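Local coordinates for LysM domain protein (Mycobacterium smegmatis, PDB 4OKC) that probably binds mannose as a lectin of the bulb-type (beta-prism II) family, at residues L11-S16 / L28-N33; G50-R55 / Y67-P72. All coordinates share one frame; numbering follows the deposited sequence.

Contact 1 of 2, residues L11-S16 / L28-N33; sequences LERGGS and LQDDGN
Leu28 is the side chain that fills the space between the two segments, reaching under the end of strand 9-12. Its CD2 branch reaches the Leu11-Glu12 backbone because chi1 of 170° turns CG away from the backbone N, and CD2 lies 3.4 Å from Leu11 O and 3.6 Å from Glu12 C. Leu11 joins more loosely, its CB 4.4 Å from Leu28 CB, and both leucines also rest on Leu34, while Leu28 touches Val53 as well. The backbone of Leu28 is held on both its polar atoms: Gly14 N donates to Leu28 O at 3.0 Å, and Leu28 N donates to Gly15 O in a longer bond of 3.3 Å. These bonds tie Leu28 to a type II turn, Glu12 to Gly15, whose positive phi at Gly14 suits a glycine.

The partner segment carries a turn of its own, of type I from Gln29 to Gly32, which runs into a G1 bulge opposite Gln29, and Asp31 OD1 accepts from Asn33 N to form an Asx turn. Gln29, Asp31 and Asn33 open the QxDxNxVxY signature, continued by Val35 and Tyr37, that marks mannose sites in bulb-type lectins, so this loop is consistent with part of a sugar-binding site.

The solvent side has a single close touch, where the aliphatic stem of Arg13 crosses Asp30 at about a right angle, with Arg13 CB 2.9 Å and CG 3.2 Å from Asp30 OD1. Beyond it the charged ends stay apart and make no salt bridge: the bends at chi2 and chi3 carry the guanidinium away to Asp52 and Val54, and Arg13 NE stays 4.9 Å from Asp30 OD1. A water spans the outer rim, donating to Asp30 OD1 and, weakly, to Arg13 O.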
# COMPACT_ATOMS: atom_id res chain seq x y z
N LEU A 11 -2.17 -13.03 -7.49
CA LEU A 11 -1.57 -13.97 -6.55
C LEU A 11 -1.14 -13.20 -5.29
O LEU A 11 -0.55 -12.11 -5.36
CB LEU A 11 -0.32 -14.60 -7.13
CG LEU A 11 -0.40 -15.69 -8.15
CD1 LEU A 11 1.04 -15.81 -8.71
CD2 LEU A 11 -0.90 -16.91 -7.40
N GLU A 12 -1.39 -13.82 -4.15
CA GLU A 12 -0.98 -13.24 -2.90
C GLU A 12 -0.00 -14.20 -2.22
O GLU A 12 0.15 -15.36 -2.66
CB GLU A 12 -2.21 -12.99 -2.03
CG GLU A 12 -3.14 -12.05 -2.69
CD GLU A 12 -4.27 -11.63 -1.80
OE1 GLU A 12 -3.98 -10.98 -0.77
OE2 GLU A 12 -5.44 -11.94 -2.18
N ARG A 13 0.64 -13.70 -1.16
CA ARG A 13 1.57 -14.50 -0.37
C ARG A 13 1.06 -15.90 -0.11
O ARG A 13 -0.05 -16.06 0.35
CB ARG A 13 1.93 -13.82 0.95
CG ARG A 13 3.08 -12.89 0.83
CD ARG A 13 2.84 -11.67 1.74
NE ARG A 13 1.52 -11.08 1.50
CZ ARG A 13 1.06 -10.02 2.16
NH1 ARG A 13 -0.15 -9.53 1.91
NH2 ARG A 13 1.82 -9.46 3.09
N GLY A 14 1.88 -16.88 -0.46
CA GLY A 14 1.50 -18.27 -0.35
C GLY A 14 0.78 -18.89 -1.54
O GLY A 14 0.93 -20.08 -1.78
N GLY A 15 0.00 -18.10 -2.28
CA GLY A 15 -0.76 -18.64 -3.43
C GLY A 15 0.14 -18.88 -4.66
O GLY A 15 1.28 -18.39 -4.69
N SER A 16 -0.36 -19.62 -5.66
CA SER A 16 0.44 -19.86 -6.83
C SER A 16 -0.33 -20.39 -8.01
O SER A 16 -1.50 -20.73 -7.91
CB SER A 16 1.49 -20.91 -6.52
OG SER A 16 0.85 -22.16 -6.43
N LEU A 28 4.06 -16.72 -5.31
CA LEU A 28 4.48 -15.47 -4.71
C LEU A 28 4.75 -15.80 -3.27
O LEU A 28 3.87 -16.18 -2.54
CB LEU A 28 3.44 -14.36 -4.87
CG LEU A 28 3.73 -13.10 -4.06
CD1 LEU A 28 4.91 -12.31 -4.68
CD2 LEU A 28 2.49 -12.25 -3.94
N GLN A 29 6.01 -15.62 -2.88
CA GLN A 29 6.48 -16.07 -1.56
C GLN A 29 6.47 -14.95 -0.53
O GLN A 29 6.59 -13.76 -0.85
CB GLN A 29 7.91 -16.61 -1.67
CG GLN A 29 8.21 -17.39 -2.94
CD GLN A 29 9.50 -18.17 -2.80
OE1 GLN A 29 10.52 -17.64 -2.30
NE2 GLN A 29 9.46 -19.43 -3.22
N ASP A 30 6.40 -15.38 0.73
CA ASP A 30 6.38 -14.52 1.90
C ASP A 30 7.67 -13.70 2.13
O ASP A 30 7.62 -12.61 2.73
CB ASP A 30 6.01 -15.35 3.15
CG ASP A 30 4.61 -16.02 3.02
OD1 ASP A 30 3.56 -15.30 2.91
OD2 ASP A 30 4.59 -17.28 3.03
N ASP A 31 8.80 -14.19 1.65
CA ASP A 31 9.98 -13.35 1.48
C ASP A 31 9.79 -12.34 0.32
O ASP A 31 10.71 -11.61 -0.07
CB ASP A 31 11.21 -14.23 1.29
CG ASP A 31 11.34 -14.79 -0.15
OD1 ASP A 31 10.40 -14.72 -0.98
OD2 ASP A 31 12.41 -15.31 -0.48
N GLY A 32 8.61 -12.32 -0.28
CA GLY A 32 8.28 -11.27 -1.25
C GLY A 32 8.67 -11.61 -2.68
O GLY A 32 8.38 -10.83 -3.60
N ASN A 33 9.30 -12.78 -2.88
CA ASN A 33 9.85 -13.12 -4.21
C ASN A 33 8.92 -13.99 -5.04
O ASN A 33 8.44 -14.99 -4.55
CB ASN A 33 11.22 -13.78 -4.09
CG ASN A 33 12.02 -13.68 -5.35
OD1 ASN A 33 11.63 -13.02 -6.28
ND2 ASN A 33 13.15 -14.35 -5.38
O HOH W 1 1.09 -17.44 2.96

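Contact 2 of 2, residues G50-R55 / Y67-P72; sequences GQDVVR and YTAEKP
The Arg55 guanidinium lies over one face of the Tyr67 ring, their planes only 17° apart, with both groups displaced toward the rim. Arg55 NH2 sits 3.1 Å from Tyr67 CD2, while NH1 passes beside the tyrosine CB at 3.5 Å. The extended arginine chain starts with CG between backbone N and carbonyl carbon (chi1 71°), which lets it fold over its cross-strand neighbour. Two further charges fix the guanidinium from outside the pair: NE forms a salt bridge with Glu57, and NH1 one with Glu70 of the second subunit.

The stacked Tyr67 closes a QxDxNxVxY run that begins at Gln59, consistent with a second sugar site. Beneath the stack the hairpin of strands 53-58 and 64-75 carries a beta bulge, where Val54 and Arg55 both face Tyr67. Val54 N donates to Tyr67 O in a nearly straight bond (2.8 Å, 171°), and Tyr67 N returns one to Arg55 O at 2.9 Å.

At Val53 and Thr68 the side chains diverge, their CG2 atoms 4.1 Å apart; farther along, Asp52 OD2 touches Ala69 CB at 3.4 Å. Tyr67, Lys71 and Pro72 pair with an antiparallel strand of the second subunit, extending the sheet across the dimer interface.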
# COMPACT_ATOMS: atom_id res chain seq x y z
N GLY A 50 13.22 -10.40 -0.16
CA GLY A 50 13.61 -9.42 0.85
C GLY A 50 12.78 -8.16 0.74
O GLY A 50 13.00 -7.21 1.48
N GLN A 51 11.81 -8.14 -0.17
CA GLN A 51 10.89 -7.01 -0.23
C GLN A 51 9.52 -7.45 0.30
O GLN A 51 9.19 -8.65 0.36
CB GLN A 51 10.80 -6.44 -1.64
CG GLN A 51 12.15 -6.15 -2.21
CD GLN A 51 12.09 -5.33 -3.45
OE1 GLN A 51 12.96 -5.45 -4.31
NE2 GLN A 51 11.09 -4.46 -3.55
N ASP A 52 8.71 -6.49 0.71
CA ASP A 52 7.39 -6.87 1.17
C ASP A 52 6.51 -6.67 -0.03
O ASP A 52 6.21 -5.50 -0.39
CB ASP A 52 6.96 -5.97 2.32
CG ASP A 52 5.83 -6.55 3.12
OD1 ASP A 52 5.53 -7.76 3.00
OD2 ASP A 52 5.24 -5.79 3.90
N VAL A 53 6.25 -7.77 -0.75
CA VAL A 53 5.39 -7.74 -1.92
C VAL A 53 4.13 -8.36 -1.37
O VAL A 53 4.23 -9.28 -0.55
CB VAL A 53 5.99 -8.55 -3.10
CG1 VAL A 53 4.97 -8.76 -4.18
CG2 VAL A 53 7.17 -7.85 -3.64
N VAL A 54 2.98 -7.80 -1.75
CA VAL A 54 1.67 -8.19 -1.25
C VAL A 54 0.87 -8.93 -2.33
O VAL A 54 0.04 -9.80 -2.02
CB VAL A 54 0.79 -7.00 -0.71
CG1 VAL A 54 0.55 -5.90 -1.76
CG2 VAL A 54 -0.58 -7.52 -0.25
N ARG A 55 1.12 -8.56 -3.58
CA ARG A 55 0.38 -9.12 -4.69
C ARG A 55 1.11 -9.03 -6.04
O ARG A 55 1.87 -8.11 -6.31
CB ARG A 55 -1.02 -8.52 -4.78
CG ARG A 55 -1.06 -7.04 -5.26
CD ARG A 55 -2.50 -6.59 -5.55
NE ARG A 55 -2.58 -5.23 -6.13
CZ ARG A 55 -2.22 -4.12 -5.49
NH1 ARG A 55 -1.71 -4.21 -4.26
NH2 ARG A 55 -2.32 -2.93 -6.07
N TYR A 67 3.14 -5.48 -6.29
CA TYR A 67 3.09 -4.31 -5.45
C TYR A 67 3.66 -4.63 -4.09
O TYR A 67 3.34 -5.69 -3.50
CB TYR A 67 1.65 -3.84 -5.31
CG TYR A 67 1.09 -3.24 -6.58
CD1 TYR A 67 1.40 -1.94 -6.95
CD2 TYR A 67 0.24 -3.98 -7.41
CE1 TYR A 67 0.87 -1.37 -8.12
CE2 TYR A 67 -0.29 -3.43 -8.58
CZ TYR A 67 0.03 -2.12 -8.93
OH TYR A 67 -0.49 -1.56 -10.08
N THR A 68 4.48 -3.71 -3.59
CA THR A 68 4.92 -3.76 -2.19
C THR A 68 3.85 -3.14 -1.28
O THR A 68 3.09 -2.29 -1.74
CB THR A 68 6.30 -3.13 -1.98
OG1 THR A 68 6.27 -1.73 -2.27
CG2 THR A 68 7.30 -3.83 -2.82
N ALA A 69 3.77 -3.60 -0.03
CA ALA A 69 2.86 -3.06 0.98
C ALA A 69 3.03 -1.54 1.16
O ALA A 69 4.12 -0.99 0.96
CB ALA A 69 3.10 -3.74 2.32
N GLU A 70 1.95 -0.89 1.56
CA GLU A 70 1.96 0.52 1.88
C GLU A 70 2.99 0.80 2.96
O GLU A 70 2.99 0.13 3.99
CB GLU A 70 0.57 0.90 2.36
CG GLU A 70 -0.49 0.96 1.28
CD GLU A 70 -1.74 1.69 1.74
OE1 GLU A 70 -2.79 1.53 1.07
OE2 GLU A 70 -1.70 2.43 2.76
N LYS A 71 3.91 1.74 2.69
CA LYS A 71 4.98 2.09 3.64
C LYS A 71 4.70 3.44 4.32
O LYS A 71 4.07 4.32 3.70
CB LYS A 71 6.31 2.24 2.92
CG LYS A 71 7.02 0.94 2.53
CD LYS A 71 7.63 1.10 1.11
CE LYS A 71 8.73 2.18 1.02
NZ LYS A 71 9.84 1.99 2.04
N PRO A 72 5.22 3.61 5.56
CA PRO A 72 5.07 4.81 6.38
C PRO A 72 6.10 5.86 6.04
O PRO A 72 7.30 5.61 6.17
CB PRO A 72 5.28 4.29 7.83
CG PRO A 72 5.97 2.94 7.71
CD PRO A 72 6.10 2.62 6.22

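Overall arrangement
Along the chain contact 1 comes first, both its segments preceding those of contact 2, and their centres lie 11 Å apart. Both reach the same antiparallel sheet, in which strand 53-58 lies between 9-12 and 64-75. The two meet directly: Asp31 O and Gly50 N form a probable hydrogen bond, Leu28 and Gly32 pack on Val53, and Arg13 NH1 touches Val54 CG2. Contact 1 thus connects this sheet to the loop that leads from strand 24-28 to 34-38, whereas contact 2 connects it to the second subunit. Each contact carries residues of a QxDxNxVxY run, consistent with a beta-prism II fold, its sheet continued into a second subunit.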